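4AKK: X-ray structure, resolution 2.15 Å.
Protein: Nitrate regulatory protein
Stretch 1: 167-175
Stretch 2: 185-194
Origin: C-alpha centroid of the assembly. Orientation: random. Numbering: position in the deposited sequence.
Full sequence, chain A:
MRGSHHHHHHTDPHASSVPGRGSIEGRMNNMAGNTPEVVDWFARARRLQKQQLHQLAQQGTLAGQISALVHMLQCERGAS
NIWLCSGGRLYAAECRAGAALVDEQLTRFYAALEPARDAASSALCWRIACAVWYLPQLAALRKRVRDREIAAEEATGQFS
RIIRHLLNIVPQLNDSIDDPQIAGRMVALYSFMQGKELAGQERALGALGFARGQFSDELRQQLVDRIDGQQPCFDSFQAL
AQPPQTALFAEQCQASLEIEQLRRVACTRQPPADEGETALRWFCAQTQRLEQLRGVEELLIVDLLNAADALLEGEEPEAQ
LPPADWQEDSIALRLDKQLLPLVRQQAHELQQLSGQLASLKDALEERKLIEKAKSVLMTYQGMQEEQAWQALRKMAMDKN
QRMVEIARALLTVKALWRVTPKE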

# COMPACT_ATOMS: atom_id res chain seq x y z
N LEU A 167 10.02 7.01 14.60
CA LEU A 167 10.14 6.68 13.19
C LEU A 167 8.85 6.89 12.41
O LEU A 167 8.89 7.30 11.25
CB LEU A 167 10.61 5.23 13.01
CG LEU A 167 12.06 4.94 13.37
CD1 LEU A 167 12.40 3.48 13.07
CD2 LEU A 167 13.00 5.87 12.62
N ASN A 168 7.71 6.61 13.04
CA ASN A 168 6.40 6.78 12.40
C ASN A 168 6.10 8.24 12.10
O ASN A 168 5.18 8.54 11.34
CB ASN A 168 5.26 6.19 13.26
CG ASN A 168 5.30 4.67 13.34
OD1 ASN A 168 5.98 4.00 12.56
ND2 ASN A 168 4.56 4.11 14.30
N ILE A 169 6.84 9.16 12.70
CA ILE A 169 6.64 10.56 12.34
C ILE A 169 7.08 10.81 10.90
O ILE A 169 6.46 11.59 10.19
CB ILE A 169 7.39 11.51 13.27
CG1 ILE A 169 6.87 11.42 14.71
CG2 ILE A 169 7.29 12.94 12.72
CD1 ILE A 169 7.71 12.17 15.72
N VAL A 170 8.14 10.14 10.48
CA VAL A 170 8.81 10.46 9.21
C VAL A 170 7.95 10.35 7.94
O VAL A 170 7.88 11.30 7.17
CB VAL A 170 10.11 9.65 9.03
CG1 VAL A 170 10.75 9.98 7.69
CG2 VAL A 170 11.08 9.96 10.16
N PRO A 171 7.30 9.19 7.73
CA PRO A 171 6.44 9.04 6.55
C PRO A 171 5.29 10.04 6.58
O PRO A 171 4.81 10.49 5.54
CB PRO A 171 5.88 7.61 6.70
CG PRO A 171 6.80 6.92 7.67
CD PRO A 171 7.28 7.99 8.59
N GLN A 172 4.83 10.38 7.77
CA GLN A 172 3.75 11.34 7.91
C GLN A 172 4.22 12.71 7.45
O GLN A 172 3.43 13.52 6.97
CB GLN A 172 3.28 11.42 9.36
CG GLN A 172 1.90 12.00 9.48
CD GLN A 172 0.87 11.06 8.93
OE1 GLN A 172 0.85 9.88 9.28
NE2 GLN A 172 0.00 11.57 8.06
N LEU A 173 5.51 12.96 7.60
CA LEU A 173 6.12 14.20 7.13
C LEU A 173 5.84 14.46 5.65
O LEU A 173 5.73 15.62 5.25
CB LEU A 173 7.63 14.20 7.39
CG LEU A 173 8.07 14.61 8.79
CD1 LEU A 173 9.57 14.81 8.83
CD2 LEU A 173 7.35 15.87 9.21
N ASN A 174 5.73 13.40 4.86
CA ASN A 174 5.40 13.52 3.43
C ASN A 174 4.00 14.05 3.09
O ASN A 174 3.78 14.55 1.98
CB ASN A 174 5.65 12.20 2.71
CG ASN A 174 7.03 12.12 2.10
OD1 ASN A 174 7.76 13.12 2.05
ND2 ASN A 174 7.40 10.94 1.61
N ASP A 175 3.06 13.93 4.02
CA ASP A 175 1.69 14.38 3.76
C ASP A 175 1.61 15.90 3.59
O ASP A 175 0.55 16.46 3.28
CB ASP A 175 0.70 13.88 4.84
CG ASP A 175 0.76 14.69 6.14
OD1 ASP A 175 1.34 15.80 6.14
OD2 ASP A 175 0.22 14.22 7.17
N ARG A 185 13.19 11.45 -1.49
CA ARG A 185 14.33 11.37 -0.57
C ARG A 185 13.91 11.00 0.84
O ARG A 185 14.61 10.27 1.53
CB ARG A 185 15.11 12.69 -0.52
CG ARG A 185 16.05 12.91 -1.68
CD ARG A 185 16.76 14.26 -1.56
NE ARG A 185 17.48 14.56 -2.79
CZ ARG A 185 18.73 14.19 -3.03
NH1 ARG A 185 19.41 13.51 -2.12
NH2 ARG A 185 19.30 14.50 -4.18
N MET A 186 12.75 11.52 1.26
CA MET A 186 12.24 11.21 2.59
C MET A 186 11.90 9.74 2.71
O MET A 186 12.21 9.11 3.72
CB MET A 186 11.03 12.08 2.95
CG MET A 186 11.41 13.46 3.47
SD MET A 186 11.91 13.54 5.21
CE MET A 186 12.57 11.92 5.51
N VAL A 187 11.28 9.18 1.68
CA VAL A 187 10.93 7.77 1.72
C VAL A 187 12.17 6.86 1.68
O VAL A 187 12.25 5.87 2.41
CB VAL A 187 9.94 7.40 0.60
CG1 VAL A 187 9.84 5.88 0.45
CG2 VAL A 187 8.58 7.99 0.90
N ALA A 188 13.14 7.22 0.85
CA ALA A 188 14.41 6.50 0.80
C ALA A 188 15.10 6.50 2.17
O ALA A 188 15.62 5.47 2.62
CB ALA A 188 15.34 7.11 -0.27
N LEU A 189 15.13 7.66 2.82
CA LEU A 189 15.68 7.79 4.16
C LEU A 189 14.92 6.95 5.18
O LEU A 189 15.52 6.20 5.96
CB LEU A 189 15.69 9.26 4.59
CG LEU A 189 16.05 9.52 6.05
CD1 LEU A 189 17.49 9.10 6.32
CD2 LEU A 189 15.84 10.99 6.43
N TYR A 190 13.60 7.10 5.19
CA TYR A 190 12.75 6.33 6.10
C TYR A 190 12.99 4.83 5.89
O TYR A 190 13.12 4.08 6.85
CB TYR A 190 11.27 6.65 5.87
CG TYR A 190 10.35 5.70 6.59
CD1 TYR A 190 10.29 5.69 7.98
CD2 TYR A 190 9.56 4.79 5.90
CE1 TYR A 190 9.46 4.82 8.65
CE2 TYR A 190 8.73 3.91 6.57
CZ TYR A 190 8.69 3.93 7.95
OH TYR A 190 7.87 3.07 8.63
N SER A 191 13.04 4.41 4.63
CA SER A 191 13.30 3.00 4.34
C SER A 191 14.60 2.59 4.99
O SER A 191 14.68 1.54 5.62
CB SER A 191 13.39 2.75 2.83
OG SER A 191 12.21 3.15 2.18
N PHE A 192 15.63 3.41 4.82
CA PHE A 192 16.94 3.10 5.36
C PHE A 192 16.90 3.08 6.90
O PHE A 192 17.44 2.18 7.53
CB PHE A 192 17.97 4.12 4.86
CG PHE A 192 19.38 3.77 5.21
CD1 PHE A 192 19.90 4.10 6.45
CD2 PHE A 192 20.19 3.10 4.30
CE1 PHE A 192 21.21 3.78 6.78
CE2 PHE A 192 21.49 2.78 4.62
CZ PHE A 192 22.00 3.11 5.86
N MET A 193 16.27 4.09 7.49
CA MET A 193 16.19 4.21 8.94
C MET A 193 15.50 2.97 9.50
O MET A 193 15.88 2.44 10.55
CB MET A 193 15.40 5.47 9.35
CG MET A 193 16.19 6.79 9.29
SD MET A 193 15.17 8.28 9.55
CE MET A 193 14.91 8.19 11.31
N GLN A 194 14.47 2.51 8.79
CA GLN A 194 13.68 1.37 9.23
C GLN A 194 14.46 0.06 9.12
O GLN A 194 14.40 -0.78 10.01
CB GLN A 194 12.37 1.30 8.43
CG GLN A 194 11.36 0.33 9.01
CD GLN A 194 10.97 0.67 10.44
OE1 GLN A 194 11.33 -0.04 11.38
NE2 GLN A 194 10.23 1.76 10.61

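The two stretches pack side by side in nearly opposite directions, their helix axes 167° apart and 9.4 Å from each other at closest approach. No hydrogen bond crosses between them; they are held by packing that buries 533 Å² in total. L167 is the most heavily covered residue. Its side chain (m, t) points toward the helix 185-194 and divides there: CD2 meets CE of M193 at 3.3 Å, while CD1 lies 3.7 Å from NE2 of Q194. The unbranched, flexible M193 chain brings its terminal methyl to the leucine.

Y190 covers nearly as much. With chi1 at t, its ring lies beneath P171, whose CG sits 3.5 Å from the ring centroid of Y190 and only 9° off the ring normal, a CH-pi contact over one face. Proline suits this place because its compact ring offers polarised C-H groups to the aromatic surface. L167 O also approaches the tyrosine, 3.6 Å from Y190 CE1, but this oxygen accepts a backbone hydrogen bond from V170 N (3.0 Å). The Y190 hydroxyl is hydrogen-bonded elsewhere in the structure and receives a weak bond from Q194 NE2, 3.3 Å from Y190 OH, so the polar tip is satisfied although the residue is buried.

V170 points toward the partner helix between M186 and Y190: its CG1 is 3.4 Å from M186 CE and 3.8 Å from Y190 CB. Its short, branched side chain fits here, where the CA atoms of V170 and Y190 are just 6.5 Å apart. M186, bent m, m, carries its methyl to this valine. At the far end N174 closes the contact, with ND2 3.3 Å from V187 CG2 and OD1 3.5 Å from M186 CB; this OD1 is buried without a polar partner in the model.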